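Local coordinates for protein C-type lectin domain family 4, member a4 (Mus musculus, PDB 3VYK) that binds N-glycans through a calcium ion in its C-type lectin domain and probably serves as an inhibitory pattern-recognition receptor of dendritic cells, at residues Q70-R74 with P93-R99. Numbering follows the deposited sequence.
Sequences QRQWR and PNQDWER. With CA (calcium ion), chain C; MAN (alpha-D-mannopyranose), chain B; NAG (2-acetamido-2-deoxy-beta-D-glucopyranose), chain D; SO4 (sulfate ion), chain E.
R71 and W73 pack against the back of the calcium-binding loop P93-R99, a worked example of how a C-type lectin joins its sugar site to the fold. The loop opens with E92-P93-N94, the EPN motif of mannose-type C-type lectins, with a cis peptide bond before P93. The guanidinium of R71 reaches it because its chain bends twice, at chi2 (-86°) and again at chi3. From there R71 NH2 donates to the carbonyl E98 O at 2.9 Å; the acceptor lies in the guanidinium plane, whereas the donor stands some 40° above the carbonyl plane, and the N-H...O angle is 142°. On the other nitrogen, R71 NH1 donates to a water that in turn donates to P93 O. Packing is tight here: CZ2 of the W73 benzo ring lies 3.5 Å from the guanidinium plane, over its centre, while CA of D96 lies against the opposite face. The same W73 CZ2 meets P93 CB at 3.6 Å. Salt bridges from R71 to D67 and D114 hold the group's rotation. E98 N closes the type I turn Q95-E98 onto Q95 O, and R71 NH2 grips the carbonyl at its end. On the far side of this turn the loop faces ligand. N94 OD1 and E98 OE1 each bind the calcium ion at 2.4 Å, as do O3 and O4 of the mannose, and E98 OE2 accepts a bond from NAG O6; E92, N113 and D114 complete the protein's share of the site. The loose side is the outer rim, where D96 turns its carboxylate away and R99 holds a sulfate ion by NH1 and NH2. Behind the contact W73, on strand 73-75, packs against W88 and L65, while the loop runs directly into strand 100-106, antiparallel to strand 61-67, which also pairs with 73-75.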
ATOM      1  N   GLN A  70       8.979  17.250   0.834  1.00 14.95           N
ATOM      2  CA  GLN A  70       9.862  17.411  -0.325  1.00 15.94           C
ATOM      3  C   GLN A  70      10.266  16.092  -1.001  1.00 15.82           C
ATOM      4  O   GLN A  70      11.414  15.888  -1.399  1.00 15.83           O
ATOM      5  CB  GLN A  70      11.046  18.296   0.041  1.00 18.46           C
ATOM      6  CG  GLN A  70      10.554  19.602   0.626  1.00 20.94           C
ATOM      7  CD  GLN A  70      11.464  20.751   0.333  1.00 23.28           C
ATOM      8  OE1 GLN A  70      12.680  20.614   0.396  1.00 24.56           O
ATOM      9  NE2 GLN A  70      10.879  21.906   0.012  1.00 25.00           N
ATOM     10  N   ARG A  71       9.273  15.207  -1.128  1.00 15.51           N
ATOM     11  CA  ARG A  71       9.404  13.943  -1.843  1.00 15.58           C
ATOM     12  C   ARG A  71      10.347  12.977  -1.132  1.00 15.35           C
ATOM     13  O   ARG A  71      11.012  12.160  -1.766  1.00 18.04           O
ATOM     14  CB  ARG A  71       9.805  14.152  -3.322  1.00 15.09           C
ATOM     15  CG  ARG A  71       9.030  15.236  -4.066  1.00 14.86           C
ATOM     16  CD  ARG A  71       7.721  14.757  -4.689  1.00 14.94           C
ATOM     17  NE  ARG A  71       6.637  14.548  -3.733  1.00 14.14           N
ATOM     18  CZ  ARG A  71       5.404  14.183  -4.077  1.00 14.11           C
ATOM     19  NH1 ARG A  71       5.090  13.995  -5.364  1.00 14.29           N
ATOM     20  NH2 ARG A  71       4.470  14.009  -3.150  1.00 14.44           N
ATOM     21  N   GLN A  72      10.377  13.058   0.196  1.00 14.71           N
ATOM     22  CA  GLN A  72      11.145  12.115   1.015  1.00 14.57           C
ATOM     23  C   GLN A  72      10.219  10.996   1.474  1.00 14.12           C
ATOM     24  O   GLN A  72       9.536  11.098   2.504  1.00 14.32           O
ATOM     25  CB  GLN A  72      11.787  12.826   2.207  1.00 14.73           C
ATOM     26  CG  GLN A  72      12.827  13.845   1.772  1.00 15.83           C
ATOM     27  CD  GLN A  72      13.354  14.668   2.931  1.00 15.67           C
ATOM     28  OE1 GLN A  72      12.630  15.500   3.527  1.00 17.19           O
ATOM     29  NE2 GLN A  72      14.632  14.472   3.246  1.00 15.67           N
ATOM     30  N   TRP A  73      10.169   9.934   0.667  1.00 13.93           N
ATOM     31  CA  TRP A  73       9.236   8.830   0.905  1.00 13.97           C
ATOM     32  C   TRP A  73       9.688   8.000   2.067  1.00 14.49           C
ATOM     33  O   TRP A  73      10.861   7.614   2.154  1.00 15.55           O
ATOM     34  CB  TRP A  73       9.046   7.971  -0.356  1.00 13.62           C
ATOM     35  CG  TRP A  73       8.522   8.823  -1.482  1.00 13.20           C
ATOM     36  CD1 TRP A  73       9.243   9.368  -2.540  1.00 13.52           C
ATOM     37  CD2 TRP A  73       7.157   9.335  -1.639  1.00 12.78           C
ATOM     38  NE1 TRP A  73       8.426  10.140  -3.339  1.00 13.40           N
ATOM     39  CE2 TRP A  73       7.165  10.163  -2.846  1.00 13.16           C
ATOM     40  CE3 TRP A  73       5.965   9.187  -0.927  1.00 12.66           C
ATOM     41  CZ2 TRP A  73       6.021  10.799  -3.303  1.00 13.31           C
ATOM     42  CZ3 TRP A  73       4.814   9.834  -1.403  1.00 12.98           C
ATOM     43  CH2 TRP A  73       4.850  10.622  -2.563  1.00 13.01           C
ATOM     44  N   ARG A  74       8.764   7.751   2.987  1.00 14.61           N
ATOM     45  CA  ARG A  74       9.073   7.013   4.217  0.50 14.49           C
ATOM     46  C   ARG A  74       8.005   5.980   4.536  1.00 14.90           C
ATOM     47  O   ARG A  74       6.811   6.247   4.420  1.00 14.52           O
ATOM     48  CB  ARG A  74       9.258   7.967   5.412  1.00 16.43           C
ATOM     49  CG  ARG A  74      10.351   9.009   5.242  1.00 18.89           C
ATOM     50  CD  ARG A  74      11.733   8.370   5.246  1.00 21.33           C
ATOM     51  NE  ARG A  74      12.814   9.349   5.127  1.00 23.47           N
ATOM     52  CZ  ARG A  74      13.411   9.685   3.981  1.00 25.01           C
ATOM     53  NH1 ARG A  74      13.044   9.131   2.834  1.00 25.72           N
ATOM     54  NH2 ARG A  74      14.382  10.588   3.979  1.00 26.34           N
ATOM     55  N   PRO A  93       5.963   9.725  -8.867  1.00 13.06           N
ATOM     56  CA  PRO A  93       4.962  10.604  -8.264  1.00 13.06           C
ATOM     57  C   PRO A  93       5.054  11.999  -8.883  1.00 13.89           C
ATOM     58  O   PRO A  93       6.110  12.374  -9.398  1.00 14.53           O
ATOM     59  CB  PRO A  93       5.358  10.597  -6.786  1.00 12.56           C
ATOM     60  CG  PRO A  93       6.849  10.468  -6.814  1.00 12.93           C
ATOM     61  CD  PRO A  93       7.163   9.594  -8.012  1.00 12.86           C
ATOM     62  N   ASN A  94       3.953  12.748  -8.870  1.00 14.26           N
ATOM     63  CA  ASN A  94       3.926  13.990  -9.644  1.00 14.63           C
ATOM     64  C   ASN A  94       3.503  15.276  -8.950  1.00 15.11           C
ATOM     65  O   ASN A  94       3.719  16.361  -9.509  1.00 16.87           O
ATOM     66  CB  ASN A  94       3.098  13.801 -10.926  1.00 14.30           C
ATOM     67  CG  ASN A  94       1.617  13.600 -10.654  1.00 14.63           C
ATOM     68  OD1 ASN A  94       1.187  13.243  -9.546  1.00 14.08           O
ATOM     69  ND2 ASN A  94       0.813  13.830 -11.688  1.00 16.09           N
ATOM     70  N   GLN A  95       2.906  15.186  -7.762  1.00 14.76           N
ATOM     71  CA  GLN A  95       2.306  16.383  -7.164  1.00 15.18           C
ATOM     72  C   GLN A  95       2.558  16.494  -5.669  1.00 14.96           C
ATOM     73  O   GLN A  95       2.298  15.548  -4.921  1.00 14.97           O
ATOM     74  CB  GLN A  95       0.811  16.425  -7.503  1.00 15.58           C
ATOM     75  CG  GLN A  95       0.594  16.682  -8.994  1.00 16.37           C
ATOM     76  CD  GLN A  95      -0.815  16.458  -9.513  1.00 16.92           C
ATOM     77  OE1 GLN A  95      -1.480  15.467  -9.199  1.00 18.82           O
ATOM     78  NE2 GLN A  95      -1.254  17.366 -10.379  1.00 17.23           N
ATOM     79  N   ASP A  96       3.039  17.666  -5.242  1.00 15.19           N
ATOM     80  CA  ASP A  96       3.507  17.866  -3.859  1.00 15.61           C
ATOM     81  C   ASP A  96       2.442  17.671  -2.789  1.00 14.99           C
ATOM     82  O   ASP A  96       2.762  17.262  -1.670  1.00 15.78           O
ATOM     83  CB  ASP A  96       4.184  19.239  -3.674  1.00 16.47           C
ATOM     84  CG  ASP A  96       3.179  20.383  -3.521  1.00 17.75           C
ATOM     85  OD1 ASP A  96       2.734  20.922  -4.545  1.00 19.05           O
ATOM     86  OD2 ASP A  96       2.843  20.739  -2.375  1.00 18.94           O
ATOM     87  N   TRP A  97       1.198  17.958  -3.168  0.50 14.96           N
ATOM     88  CA  TRP A  97       0.043  17.881  -2.294  0.50 14.74           C
ATOM     89  C   TRP A  97      -0.580  16.505  -2.261  0.50 14.31           C
ATOM     90  O   TRP A  97      -1.581  16.295  -1.579  0.50 14.53           O
ATOM     91  CB  TRP A  97      -0.973  18.951  -2.706  0.50 14.78           C
ATOM     92  CG  TRP A  97      -1.255  18.958  -4.190  0.50 14.55           C
ATOM     93  CD1 TRP A  97      -0.529  19.592  -5.199  0.50 14.69           C
ATOM     94  CD2 TRP A  97      -2.351  18.279  -4.885  0.50 14.62           C
ATOM     95  NE1 TRP A  97      -1.092  19.360  -6.430  0.50 14.74           N
ATOM     96  CE2 TRP A  97      -2.186  18.577  -6.312  0.50 14.70           C
ATOM     97  CE3 TRP A  97      -3.413  17.488  -4.485  0.50 14.80           C
ATOM     98  CZ2 TRP A  97      -3.062  18.091  -7.269  0.50 14.94           C
ATOM     99  CZ3 TRP A  97      -4.285  17.006  -5.460  0.50 14.99           C
ATOM    100  CH2 TRP A  97      -4.112  17.301  -6.816  0.50 15.17           C
ATOM    101  N   GLU A  98       0.025  15.562  -2.989  1.00 13.86           N
ATOM    102  CA  GLU A  98      -0.368  14.152  -2.992  1.00 13.55           C
ATOM    103  C   GLU A  98       0.675  13.427  -2.145  1.00 13.36           C
ATOM    104  O   GLU A  98       1.749  13.043  -2.642  1.00 13.39           O
ATOM    105  CB  GLU A  98      -0.413  13.598  -4.424  1.00 13.06           C
ATOM    106  CG  GLU A  98      -1.513  14.210  -5.298  1.00 13.51           C
ATOM    107  CD  GLU A  98      -1.706  13.471  -6.621  1.00 13.54           C
ATOM    108  OE1 GLU A  98      -0.727  13.246  -7.375  1.00 13.60           O
ATOM    109  OE2 GLU A  98      -2.867  13.112  -6.909  1.00 14.03           O
ATOM    110  N   ARG A  99       0.387  13.279  -0.855  1.00 13.65           N
ATOM    111  CA  ARG A  99       1.424  12.834   0.073  1.00 13.98           C
ATOM    112  C   ARG A  99       1.319  11.365   0.460  1.00 13.61           C
ATOM    113  O   ARG A  99       2.189  10.854   1.164  1.00 13.75           O
ATOM    114  CB  ARG A  99       1.432  13.722   1.324  1.00 15.45           C
ATOM    115  CG  ARG A  99       1.767  15.189   1.045  1.00 17.03           C
ATOM    116  CD  ARG A  99       1.820  16.015   2.337  1.00 17.62           C
ATOM    117  NE  ARG A  99       0.686  15.692   3.201  1.00 18.23           N
ATOM    118  CZ  ARG A  99      -0.535  16.203   3.069  1.00 19.11           C
ATOM    119  NH1 ARG A  99      -0.794  17.105   2.123  1.00 19.06           N
ATOM    120  NH2 ARG A  99      -1.493  15.809   3.887  1.00 20.18           N
TER
HETATM  121 CA    CA C1007      -0.044  11.409  -8.691  1.00 13.53          CA
HETATM  122  C1  MAN B   2      -5.048  11.781 -11.635  1.00 15.66           C
HETATM  123  C2  MAN B   2      -4.537  11.411 -10.241  1.00 14.62           C
HETATM  124  C3  MAN B   2      -3.069  11.831 -10.077  1.00 14.89           C
HETATM  125  C4  MAN B   2      -2.241  11.239 -11.206  1.00 14.52           C
HETATM  126  C5  MAN B   2      -2.835  11.666 -12.566  1.00 15.34           C
HETATM  127  C6  MAN B   2      -2.071  11.060 -13.746  1.00 16.73           C
HETATM  128  O2  MAN B   2      -4.628  10.005 -10.114  1.00 15.14           O
HETATM  129  O3  MAN B   2      -2.420  11.395  -8.879  1.00 14.28           O
HETATM  130  O4  MAN B   2      -0.906  11.652 -10.918  1.00 14.07           O
HETATM  131  O5  MAN B   2      -4.197  11.262 -12.642  1.00 15.61           O
HETATM  132  O6  MAN B   2      -2.585  11.608 -14.956  1.00 18.68           O
HETATM  133  C1  NAG D   6      -8.357  13.826 -10.140  1.00 18.17           C
HETATM  134  C2  NAG D   6      -9.663  13.160  -9.724  1.00 18.97           C
HETATM  135  C3  NAG D   6      -9.977  13.486  -8.265  1.00 18.34           C
HETATM  136  C4  NAG D   6      -8.781  13.207  -7.350  1.00 17.70           C
HETATM  137  C5  NAG D   6      -7.521  13.836  -7.941  1.00 16.81           C
HETATM  138  C6  NAG D   6      -6.274  13.485  -7.132  1.00 16.35           C
HETATM  139  C7  NAG D   6     -11.236  12.900 -11.592  1.00 21.74           C
HETATM  140  C8  NAG D   6     -12.357  13.546 -12.359  1.00 22.88           C
HETATM  141  N2  NAG D   6     -10.754  13.622 -10.575  1.00 20.77           N
HETATM  142  O3  NAG D   6     -11.083  12.709  -7.869  1.00 19.69           O
HETATM  143  O4  NAG D   6      -9.044  13.744  -6.070  1.00 18.43           O
HETATM  144  O5  NAG D   6      -7.307  13.412  -9.281  1.00 17.17           O
HETATM  145  O6  NAG D   6      -5.205  14.324  -7.512  1.00 16.25           O
HETATM  146  O7  NAG D   6     -10.822  11.788 -11.927  1.00 23.44           O
HETATM  147  S   SO4 E1008      -4.158  18.416   3.217  1.00 20.86           S
HETATM  148  O1  SO4 E1008      -3.265  17.922   4.303  1.00 19.72           O
HETATM  149  O2  SO4 E1008      -4.616  19.813   3.462  1.00 18.40           O
HETATM  150  O3  SO4 E1008      -3.456  18.328   1.915  1.00 20.98           O
HETATM  151  O4  SO4 E1008      -5.352  17.537   3.179  1.00 21.69           O
HETATM  152  O   HOH W   1       6.716  14.723  -7.724  1.00 22.13           O